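Local coordinates for protein PlaB phospholipase (PDB 6ZTI) that is a phospholipase of the alpha/beta hydrolase class, linked to virulence, whose activity is controlled by tetramerization that depends on NAD(H), at residues Ile127-Ala132 and Phe193-Gln198; Pro255-Val260 and Lys308-Ile313; Gly259-Leu264 and His285-Trp290. All coordinates share one frame; numbering follows the deposited sequence.

Contact 1: Ile127-Ala132 and Phe193-Gln198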
# COMPACT_ATOMS: atom_id res chain seq x y z
N ILE B 127 -23.46 2.64 34.07
CA ILE B 127 -24.27 1.53 33.60
C ILE B 127 -24.04 1.43 32.10
O ILE B 127 -24.56 2.23 31.33
CB ILE B 127 -25.76 1.73 33.93
CG1 ILE B 127 -25.93 1.96 35.43
CG2 ILE B 127 -26.56 0.51 33.47
CD1 ILE B 127 -27.34 2.38 35.84
N MET B 128 -23.24 0.44 31.70
CA MET B 128 -22.86 0.23 30.30
C MET B 128 -23.74 -0.85 29.69
O MET B 128 -23.76 -1.97 30.19
CB MET B 128 -21.39 -0.17 30.21
CG MET B 128 -20.42 0.96 30.48
SD MET B 128 -18.75 0.33 30.65
CE MET B 128 -18.82 -0.30 32.33
N LEU B 129 -24.45 -0.50 28.61
CA LEU B 129 -25.29 -1.43 27.88
C LEU B 129 -24.57 -1.87 26.61
O LEU B 129 -24.21 -1.04 25.76
CB LEU B 129 -26.64 -0.80 27.53
CG LEU B 129 -27.40 -0.09 28.66
CD1 LEU B 129 -28.69 0.59 28.16
CD2 LEU B 129 -27.74 -1.08 29.77
N ALA B 130 -24.35 -3.18 26.48
CA ALA B 130 -23.63 -3.79 25.36
C ALA B 130 -22.42 -2.95 24.95
O ALA B 130 -22.26 -2.64 23.76
CB ALA B 130 -24.56 -3.98 24.16
N PRO B 131 -21.54 -2.60 25.89
CA PRO B 131 -20.37 -1.78 25.55
C PRO B 131 -19.33 -2.57 24.78
O PRO B 131 -19.07 -3.73 25.09
CB PRO B 131 -19.82 -1.37 26.92
CG PRO B 131 -20.14 -2.57 27.75
CD PRO B 131 -21.50 -3.03 27.30
N ALA B 132 -18.70 -1.90 23.81
CA ALA B 132 -17.63 -2.51 23.01
C ALA B 132 -16.28 -2.32 23.72
O ALA B 132 -15.32 -1.78 23.17
CB ALA B 132 -17.60 -1.92 21.61
N PHE B 193 -21.42 -1.07 36.17
CA PHE B 193 -22.16 -2.26 35.75
C PHE B 193 -22.08 -2.43 34.25
O PHE B 193 -22.08 -1.45 33.49
CB PHE B 193 -23.65 -2.18 36.14
CG PHE B 193 -23.91 -1.63 37.50
CD1 PHE B 193 -23.77 -0.27 37.76
CD2 PHE B 193 -24.33 -2.46 38.53
CE1 PHE B 193 -24.02 0.24 39.01
CE2 PHE B 193 -24.59 -1.94 39.80
CZ PHE B 193 -24.43 -0.60 40.04
N VAL B 194 -22.05 -3.69 33.80
CA VAL B 194 -22.17 -4.03 32.39
C VAL B 194 -23.40 -4.90 32.22
O VAL B 194 -23.56 -5.92 32.90
CB VAL B 194 -20.92 -4.75 31.86
CG1 VAL B 194 -21.20 -5.32 30.46
CG2 VAL B 194 -19.73 -3.76 31.85
N LEU B 195 -24.30 -4.49 31.34
CA LEU B 195 -25.42 -5.31 30.94
C LEU B 195 -25.35 -5.52 29.44
O LEU B 195 -25.05 -4.60 28.70
CB LEU B 195 -26.74 -4.66 31.34
CG LEU B 195 -26.94 -4.33 32.82
CD1 LEU B 195 -28.23 -3.53 33.03
CD2 LEU B 195 -26.99 -5.57 33.66
N THR B 196 -25.61 -6.75 29.00
CA THR B 196 -25.68 -6.97 27.56
C THR B 196 -26.59 -8.15 27.28
O THR B 196 -27.09 -8.81 28.20
CB THR B 196 -24.28 -7.19 26.97
OG1 THR B 196 -24.35 -7.07 25.54
CG2 THR B 196 -23.80 -8.53 27.35
N GLY B 197 -26.83 -8.38 25.99
CA GLY B 197 -27.62 -9.51 25.56
C GLY B 197 -26.83 -10.29 24.52
O GLY B 197 -25.77 -9.86 24.07
N GLN B 198 -27.38 -11.44 24.15
CA GLN B 198 -26.74 -12.31 23.17
C GLN B 198 -27.73 -12.87 22.16
O GLN B 198 -27.54 -13.97 21.63
CB GLN B 198 -26.01 -13.46 23.85
CG GLN B 198 -26.85 -14.26 24.79
CD GLN B 198 -26.13 -15.50 25.20
OE1 GLN B 198 -24.95 -15.45 25.57
NE2 GLN B 198 -26.79 -16.63 25.09

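Contact 2: Pro255-Val260 and Lys308-Ile313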
# COMPACT_ATOMS: atom_id res chain seq x y z
N PRO B 255 -13.61 -6.96 40.62
CA PRO B 255 -14.92 -7.45 40.19
C PRO B 255 -15.83 -6.31 39.77
O PRO B 255 -15.93 -5.28 40.45
CB PRO B 255 -15.46 -8.15 41.45
CG PRO B 255 -14.26 -8.46 42.28
CD PRO B 255 -13.30 -7.34 42.01
N MET B 256 -16.53 -6.51 38.66
CA MET B 256 -17.57 -5.60 38.22
C MET B 256 -18.84 -6.38 37.92
O MET B 256 -18.80 -7.46 37.32
CB MET B 256 -17.14 -4.81 36.97
CG MET B 256 -18.13 -3.71 36.57
SD MET B 256 -17.62 -2.63 35.19
CE MET B 256 -16.16 -1.86 35.89
N ALA B 257 -19.98 -5.81 38.33
CA ALA B 257 -21.27 -6.40 38.02
C ALA B 257 -21.39 -6.68 36.52
O ALA B 257 -20.98 -5.86 35.69
CB ALA B 257 -22.39 -5.45 38.46
N PHE B 258 -21.93 -7.84 36.19
CA PHE B 258 -21.99 -8.29 34.81
C PHE B 258 -23.20 -9.18 34.64
O PHE B 258 -23.33 -10.20 35.31
CB PHE B 258 -20.71 -9.05 34.41
CG PHE B 258 -20.75 -9.63 33.02
CD1 PHE B 258 -20.73 -8.80 31.92
CD2 PHE B 258 -20.82 -11.00 32.82
CE1 PHE B 258 -20.78 -9.31 30.65
CE2 PHE B 258 -20.86 -11.52 31.56
CZ PHE B 258 -20.84 -10.67 30.47
N GLY B 259 -24.08 -8.79 33.73
CA GLY B 259 -25.28 -9.56 33.46
C GLY B 259 -25.51 -9.70 31.98
O GLY B 259 -25.38 -8.73 31.22
N VAL B 260 -25.85 -10.91 31.56
CA VAL B 260 -26.33 -11.18 30.21
C VAL B 260 -27.85 -11.34 30.31
O VAL B 260 -28.35 -12.31 30.88
CB VAL B 260 -25.67 -12.43 29.61
CG1 VAL B 260 -26.18 -12.70 28.21
CG2 VAL B 260 -24.13 -12.30 29.59
N LYS B 308 -24.18 -10.63 42.43
CA LYS B 308 -24.57 -12.03 42.48
C LYS B 308 -25.91 -12.26 41.78
O LYS B 308 -26.07 -13.26 41.07
CB LYS B 308 -24.65 -12.50 43.93
CG LYS B 308 -24.93 -13.98 44.10
CD LYS B 308 -26.10 -14.23 45.05
CE LYS B 308 -27.45 -14.07 44.36
NZ LYS B 308 -28.49 -14.95 44.98
N GLU B 309 -26.87 -11.35 41.95
CA GLU B 309 -28.14 -11.50 41.25
C GLU B 309 -27.92 -11.52 39.74
O GLU B 309 -28.53 -12.33 39.03
CB GLU B 309 -29.12 -10.39 41.63
CG GLU B 309 -29.75 -10.56 43.00
CD GLU B 309 -30.84 -9.52 43.29
OE1 GLU B 309 -31.70 -9.30 42.41
OE2 GLU B 309 -30.84 -8.94 44.39
N LEU B 310 -27.06 -10.63 39.23
CA LEU B 310 -26.88 -10.58 37.78
C LEU B 310 -26.14 -11.81 37.26
O LEU B 310 -26.37 -12.24 36.13
CB LEU B 310 -26.12 -9.32 37.39
CG LEU B 310 -26.95 -8.04 37.49
CD1 LEU B 310 -26.04 -6.84 37.37
CD2 LEU B 310 -28.02 -8.00 36.42
N ASP B 311 -25.22 -12.35 38.06
CA ASP B 311 -24.56 -13.59 37.67
C ASP B 311 -25.56 -14.74 37.55
O ASP B 311 -25.45 -15.56 36.64
CB ASP B 311 -23.46 -13.94 38.68
CG ASP B 311 -22.67 -15.17 38.26
OD1 ASP B 311 -22.05 -15.12 37.17
OD2 ASP B 311 -22.70 -16.19 38.98
N ASN B 312 -26.52 -14.81 38.46
CA ASN B 312 -27.58 -15.81 38.34
C ASN B 312 -28.39 -15.60 37.07
O ASN B 312 -28.75 -16.58 36.40
CB ASN B 312 -28.50 -15.75 39.56
CG ASN B 312 -27.87 -16.32 40.80
OD1 ASN B 312 -26.86 -17.04 40.72
ND2 ASN B 312 -28.46 -16.03 41.95
N ILE B 313 -28.71 -14.35 36.73
CA ILE B 313 -29.45 -14.07 35.50
C ILE B 313 -28.62 -14.49 34.29
O ILE B 313 -29.15 -15.03 33.31
CB ILE B 313 -29.82 -12.57 35.42
CG1 ILE B 313 -30.71 -12.15 36.60
CG2 ILE B 313 -30.51 -12.25 34.10
CD1 ILE B 313 -31.98 -12.96 36.76
O HOH W 1 -22.14 -13.21 34.78

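Contact 3: Gly259-Leu264 and His285-Trp290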
# COMPACT_ATOMS: atom_id res chain seq x y z
N GLY B 259 -24.08 -8.79 33.73
CA GLY B 259 -25.28 -9.56 33.46
C GLY B 259 -25.51 -9.70 31.98
O GLY B 259 -25.38 -8.73 31.22
N VAL B 260 -25.85 -10.91 31.56
CA VAL B 260 -26.33 -11.18 30.21
C VAL B 260 -27.85 -11.34 30.31
O VAL B 260 -28.35 -12.31 30.88
CB VAL B 260 -25.67 -12.43 29.61
CG1 VAL B 260 -26.18 -12.70 28.21
CG2 VAL B 260 -24.13 -12.30 29.59
N LEU B 261 -28.55 -10.38 29.82
CA LEU B 261 -30.01 -10.32 29.91
C LEU B 261 -30.67 -11.11 28.78
O LEU B 261 -30.11 -11.21 27.69
CB LEU B 261 -30.48 -8.88 29.85
CG LEU B 261 -29.89 -7.92 30.89
CD1 LEU B 261 -30.53 -6.52 30.78
CD2 LEU B 261 -30.07 -8.49 32.29
N PRO B 262 -31.87 -11.65 29.01
CA PRO B 262 -32.50 -12.51 28.00
C PRO B 262 -33.21 -11.75 26.89
O PRO B 262 -33.93 -10.77 27.13
CB PRO B 262 -33.51 -13.32 28.83
CG PRO B 262 -33.93 -12.36 29.89
CD PRO B 262 -32.65 -11.61 30.26
N GLY B 263 -33.04 -12.25 25.67
CA GLY B 263 -33.87 -11.88 24.54
C GLY B 263 -33.55 -10.56 23.89
O GLY B 263 -34.41 -9.99 23.21
N LEU B 264 -32.34 -10.06 24.06
CA LEU B 264 -32.00 -8.69 23.69
C LEU B 264 -30.82 -8.67 22.72
O LEU B 264 -29.81 -9.33 22.95
CB LEU B 264 -31.68 -7.89 24.95
CG LEU B 264 -32.81 -7.69 25.96
CD1 LEU B 264 -32.29 -6.88 27.12
CD2 LEU B 264 -33.99 -6.99 25.33
N HIS B 285 -39.56 -5.02 30.91
CA HIS B 285 -38.41 -5.05 30.03
C HIS B 285 -37.16 -5.34 30.85
O HIS B 285 -36.89 -4.62 31.82
CB HIS B 285 -38.26 -3.72 29.32
CG HIS B 285 -37.39 -3.78 28.11
ND1 HIS B 285 -36.03 -4.00 28.19
CD2 HIS B 285 -37.67 -3.63 26.79
CE1 HIS B 285 -35.52 -4.00 26.97
NE2 HIS B 285 -36.50 -3.77 26.11
N PRO B 286 -36.37 -6.37 30.52
CA PRO B 286 -35.21 -6.67 31.38
C PRO B 286 -34.27 -5.50 31.55
O PRO B 286 -33.80 -5.27 32.67
CB PRO B 286 -34.52 -7.84 30.65
CG PRO B 286 -35.57 -8.43 29.78
CD PRO B 286 -36.48 -7.31 29.39
N THR B 287 -33.97 -4.76 30.48
CA THR B 287 -33.03 -3.64 30.60
C THR B 287 -33.54 -2.61 31.61
O THR B 287 -32.80 -2.19 32.50
CB THR B 287 -32.83 -2.97 29.24
OG1 THR B 287 -32.47 -3.94 28.26
CG2 THR B 287 -31.73 -1.92 29.32
N ALA B 288 -34.80 -2.20 31.46
CA ALA B 288 -35.35 -1.18 32.35
C ALA B 288 -35.36 -1.66 33.80
O ALA B 288 -35.00 -0.91 34.71
CB ALA B 288 -36.76 -0.81 31.89
N ILE B 289 -35.77 -2.91 34.01
CA ILE B 289 -35.87 -3.45 35.36
C ILE B 289 -34.51 -3.49 36.03
O ILE B 289 -34.38 -3.16 37.21
CB ILE B 289 -36.53 -4.84 35.33
CG1 ILE B 289 -38.04 -4.73 35.02
CG2 ILE B 289 -36.30 -5.57 36.66
CD1 ILE B 289 -38.64 -6.00 34.46
N TRP B 290 -33.48 -3.90 35.29
CA TRP B 290 -32.17 -4.03 35.93
C TRP B 290 -31.43 -2.71 36.01
O TRP B 290 -30.60 -2.53 36.91
CB TRP B 290 -31.35 -5.10 35.22
CG TRP B 290 -31.84 -6.45 35.59
CD1 TRP B 290 -32.60 -7.29 34.84
CD2 TRP B 290 -31.67 -7.10 36.86
NE1 TRP B 290 -32.89 -8.44 35.54
CE2 TRP B 290 -32.33 -8.34 36.79
CE3 TRP B 290 -31.00 -6.76 38.04
CZ2 TRP B 290 -32.34 -9.24 37.85
CZ3 TRP B 290 -31.02 -7.65 39.09
CH2 TRP B 290 -31.69 -8.88 38.99

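Contact 1: Ile127-Ala132 and Phe193-Gln198
Ile127 meets the Phe193 ring obliquely, its CG1 lying 3.9 Å from CD1, while Tyr303 of the same chain packs against that ring edge-to-face. Pro131 lays its ring atoms CD and CG on Val194 CG1, with CD at 3.9 Å. CG1 of Val194 can reach them because it stands anti to the backbone N (chi1 169°); CG2, the other branch, takes the CE methyl of Met128 at 3.6 Å. Strands 123-129 and 191-197 are parallel neighbours here, inside the six-stranded parallel sheet of an alpha/beta hydrolase domain. Ile127, Leu129, Phe193 and Leu195 share one face, where helix 286-296 covers Ile127 and Phe193; Met128 and Val194 lie on the other. Met128 is bonded through both its backbone polar atoms, N to Phe193 O at 2.8 Å and O to Leu195 N, also 2.8 Å. Leu129 and Leu195 lie side by side and point the same way, CD2 of Leu129 being 4.0 Å from CB of Leu195. Past the strand, Ala130 turns the chain with positive phi (40°), yet its N still donates to Leu195 O at 2.7 Å, and its CB packs 3.4 Å from Thr196 OG1.

Contact 2: Pro255-Val260 and Lys308-Ile313
Val260 and Ile313 are tied together by the hydroxyl of Thr317, whose one proton has to be shared between their backbone oxygens; Val260 O and Ile313 O lie 3.7 Å apart. Thr314, three residues earlier, has its OG1 accept from Val260 N and also bond Leu310 O, which means that both backbone polar atoms of Val260 are held by helix hydroxyls. A water joins the carbonyl of Phe258, two residues earlier in the strand, to the helix, donating to Phe258 O at 3.3 Å and to Asp311 OD1 at 3.1 Å. Strand 257-261 is the outermost strand of the parallel sheet at this end, and helix 300-320 runs alongside it, the short axes 6.4 Å apart and inclined by 25°. So close an approach centres on Gly259, which has no side chain: its CA lies 3.9 Å from Leu310 O. Leu310 covers most of the strand: its CB rests on Phe258 O at 3.6 Å, and its CD1 makes the apolar contact, with Ala257 CB at 4.1 Å. Ile313 adds CG2, which is anti to the backbone N and 3.9 Å from Val260 O. Phe258 sends its CB away from the helix, and its side chain touches Val223 and Thr226 of helix 223-226.

Contact 3: Gly259-Leu264 and His285-Trp290
The last strand of the parallel sheet, 257-261, and the start of helix 286-296, reached through a long loop, meet where Leu261 and Leu264 press against the beginning of that helix. Leu261 forks over it: CD1 reaches Thr287 CA at 3.8 Å, and CD2 comes obliquely to Trp290 CD1, also at 3.8 Å. Leu264 does the same nearer the helix start, its CD2 lying 3.7 Å from His285 CE1 and its CD1 3.2 Å from Thr287 OG1, a tight contact between a methyl and a hydroxyl whose polar partner is Ile273 O. Beside the leucines, Pro262 CD touches Pro286 CB at 4.2 Å. His285 is the N-cap residue. Its chi1 (-162°) sets CG anti to the backbone N, and ND1 accepts from Thr287 N at 3.2 Å through a bent bond, 137° at the hydrogen, the donor lying at the ring edge, in its plane. NE2, the other ring nitrogen, is hydrogen-bonded to Ser276 OG, and with both nitrogens engaged the ring's rotation is fixed. At 143° to the strand segment, the helix after the last parallel strand runs back against it, as in the alternating strand-helix layout of alpha/beta hydrolases.

Strand 191-197 of contact 1 pairs with strand 257-261, which contacts 2 and 3 share. Probable hydrogen bonds join them: Val194 O to Gly259 N and Thr196 N to Gly259 O, each 3.0 Å, then Thr196 O to Leu261 N at 2.7 Å. The three centres lie about 10 to 11 Å from one another. Trp290 connects contacts 2 and 3, its CE3 3.6 Å from Leu310 CD2 and its CZ2 3.6 Å from Ile313 CG1, so helices 286-296 and 300-320 pack together beside the edge strand. The helix whose start forms contact 3 covers contact 1 further along. All three contacts belong to the hydrolase domain and lie away from the thio-NAD pockets.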